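Local coordinates for protein KLLA0A11308p (Kluyveromyces lactis, PDB 6AM0) that probably binds mRNA and promotes its decapping as a member of the EDC3 family, this chain being its N-terminal Sm-like (LSm) domain, at residues D[6-11]-D[58-63]. Numbering follows the deposited sequence.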
loop_
_atom_site.group_PDB
_atom_site.type_symbol
_atom_site.label_atom_id
_atom_site.label_comp_id
_atom_site.label_asym_id
_atom_site.label_seq_id
_atom_site.Cartn_x
_atom_site.Cartn_y
_atom_site.Cartn_z
ATOM N N GLY D 6 -9.515 5.117 16.529
ATOM C CA GLY D 6 -9.703 3.685 16.490
ATOM C C GLY D 6 -8.828 2.968 15.485
ATOM O O GLY D 6 -8.730 1.736 15.543
ATOM N N TYR D 7 -8.203 3.696 14.563
ATOM C CA TYR D 7 -7.309 3.076 13.598
ATOM C C TYR D 7 -6.028 2.610 14.282
ATOM O O TYR D 7 -5.481 3.296 15.151
ATOM C CB TYR D 7 -6.986 4.062 12.474
ATOM C CG TYR D 7 -8.075 4.176 11.427
ATOM C CD1 TYR D 7 -9.353 4.592 11.774
ATOM C CD2 TYR D 7 -7.824 3.887 10.093
ATOM C CE1 TYR D 7 -10.356 4.706 10.828
ATOM C CE2 TYR D 7 -8.824 3.998 9.138
ATOM C CZ TYR D 7 -10.087 4.409 9.511
ATOM O OH TYR D 7 -11.088 4.524 8.573
ATOM N N GLN D 8 -5.534 1.450 13.857
ATOM C CA GLN D 8 -4.287 0.897 14.371
ATOM C C GLN D 8 -3.113 1.532 13.632
ATOM O O GLN D 8 -3.050 1.473 12.399
ATOM C CB GLN D 8 -4.293 -0.620 14.203
ATOM C CG GLN D 8 -3.171 -1.382 14.893
ATOM C CD GLN D 8 -3.084 -1.118 16.385
ATOM O OE1 GLN D 8 -4.019 -0.604 16.999
ATOM N NE2 GLN D 8 -1.962 -1.496 16.983
ATOM N N ILE D 9 -2.177 2.126 14.373
ATOM C CA ILE D 9 -1.159 2.996 13.793
ATOM C C ILE D 9 0.223 2.521 14.223
ATOM O O ILE D 9 0.408 2.052 15.352
ATOM C CB ILE D 9 -1.381 4.470 14.204
ATOM C CG1 ILE D 9 -2.790 4.933 13.825
ATOM C CG2 ILE D 9 -0.340 5.388 13.573
ATOM C CD1 ILE D 9 -3.115 4.770 12.358
ATOM N N GLU D 10 1.192 2.640 13.309
ATOM C CA GLU D 10 2.596 2.361 13.582
ATOM C C GLU D 10 3.436 3.490 13.001
ATOM O O GLU D 10 3.290 3.832 11.823
ATOM C CB GLU D 10 3.012 1.010 12.991
ATOM C CG GLU D 10 4.254 0.397 13.616
ATOM C CD GLU D 10 4.385 -1.082 13.303
ATOM O OE1 GLU D 10 3.475 -1.634 12.646
ATOM O OE2 GLU D 10 5.394 -1.693 13.717
ATOM N N ILE D 11 4.310 4.067 13.828
ATOM C CA ILE D 11 5.093 5.247 13.489
ATOM C C ILE D 11 6.565 4.931 13.718
ATOM O O ILE D 11 6.916 3.973 14.408
ATOM C CB ILE D 11 4.655 6.494 14.300
ATOM C CG1 ILE D 11 4.840 6.282 15.808
ATOM C CG2 ILE D 11 3.207 6.845 14.004
ATOM C CD1 ILE D 11 6.094 6.914 16.388
ATOM N N LYS D 58 2.588 4.602 9.138
ATOM C CA LYS D 58 1.795 3.698 8.317
ATOM C C LYS D 58 0.734 3.058 9.207
ATOM O O LYS D 58 0.888 2.983 10.430
ATOM C CB LYS D 58 2.695 2.674 7.607
ATOM C CG LYS D 58 2.152 2.190 6.265
ATOM C CD LYS D 58 2.573 0.771 5.927
ATOM C CE LYS D 58 1.809 0.253 4.716
ATOM N NZ LYS D 58 2.316 -1.071 4.268
ATOM N N VAL D 59 -0.347 2.585 8.583
ATOM C CA VAL D 59 -1.546 2.131 9.284
ATOM C C VAL D 59 -1.743 0.639 9.042
ATOM O O VAL D 59 -1.531 0.143 7.929
ATOM C CB VAL D 59 -2.790 2.934 8.839
ATOM C CG1 VAL D 59 -2.987 2.821 7.350
ATOM C CG2 VAL D 59 -4.034 2.455 9.561
ATOM N N LEU D 60 -2.147 -0.079 10.095
ATOM C CA LEU D 60 -2.268 -1.533 10.059
ATOM C C LEU D 60 -3.712 -2.018 10.051
ATOM O O LEU D 60 -4.100 -2.770 9.152
ATOM C CB LEU D 60 -1.535 -2.143 11.261
ATOM C CG LEU D 60 -0.119 -1.674 11.584
ATOM C CD1 LEU D 60 0.360 -2.332 12.870
ATOM C CD2 LEU D 60 0.826 -1.981 10.436
ATOM N N LYS D 61 -4.514 -1.646 11.044
ATOM C CA LYS D 61 -5.863 -2.172 11.170
ATOM C C LYS D 61 -6.884 -1.041 11.211
ATOM O O LYS D 61 -6.568 0.109 11.522
ATOM C CB LYS D 61 -6.017 -3.039 12.431
ATOM C CG LYS D 61 -4.905 -4.052 12.663
ATOM C CD LYS D 61 -5.323 -5.452 12.236
ATOM C CE LYS D 61 -4.419 -6.513 12.853
ATOM N NZ LYS D 61 -2.990 -6.328 12.474
ATOM N N LEU D 62 -8.115 -1.398 10.883
ATOM C CA LEU D 62 -9.283 -0.541 11.026
ATOM C C LEU D 62 -9.860 -0.697 12.424
ATOM O O LEU D 62 -9.525 -1.635 13.150
ATOM C CB LEU D 62 -10.313 -0.901 9.957
ATOM C CG LEU D 62 -10.263 -0.145 8.625
ATOM C CD1 LEU D 62 -8.867 -0.145 8.031
ATOM C CD2 LEU D 62 -11.260 -0.738 7.638
ATOM N N PRO D 63 -10.724 0.218 12.854
ATOM C CA PRO D 63 -11.342 0.070 14.174
ATOM C C PRO D 63 -12.319 -1.090 14.173
ATOM O O PRO D 63 -12.995 -1.334 13.163
ATOM C CB PRO D 63 -12.065 1.410 14.378
ATOM C CG PRO D 63 -12.296 1.920 12.996
ATOM C CD PRO D 63 -11.072 1.511 12.237
#
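Residues 6-11 and 58-63 run antiparallel, joined by four backbone hydrogen bonds: the E10-K58 pair is bonded both ways, nearly along the C=O axes, whereas L60 N to Q8 O and K61 O from Q8 N bring each donor in above the carbonyl plane. Q8 thus faces two residues, L60 and K61, a beta bulge in which L60 takes near-helical angles (phi/psi -108/-57°). Beyond it the register continues as Y7 with L62 and G6 with P63. Y7, its CG anti to the carbonyl carbon (chi1 -80°), lies alongside P63, whose CD sits 3.9 Å from the ring centroid over one face, offset toward the rim, in a CH-pi contact. V59 CG2 meets the ring at its edge, 4.1 Å from Y7 CD2, and the same methyl lies 3.7 Å from I9 CD1, so V59 links the tyrosine to the buried isoleucine. An alanine at Y7 would remove the ring and would probably leave P63 and V59 without their shared apolar partner. On the other face Q8 runs beside K61, CB to CB 3.5 Å, before bending away at chi2. The extended E10 crosses L60 obliquely, its OE1 nearest to L60 CD1. In the Sm fold this pairing of strand 8-12 with strand 56-59 joins the first and last strands; strand 18-26 flanks the first on its other edge, bonding to G6, Y7, I9 and I11, while Y7, V59 and L62 also pack against another protein and E10 against Y55 of the second subunit.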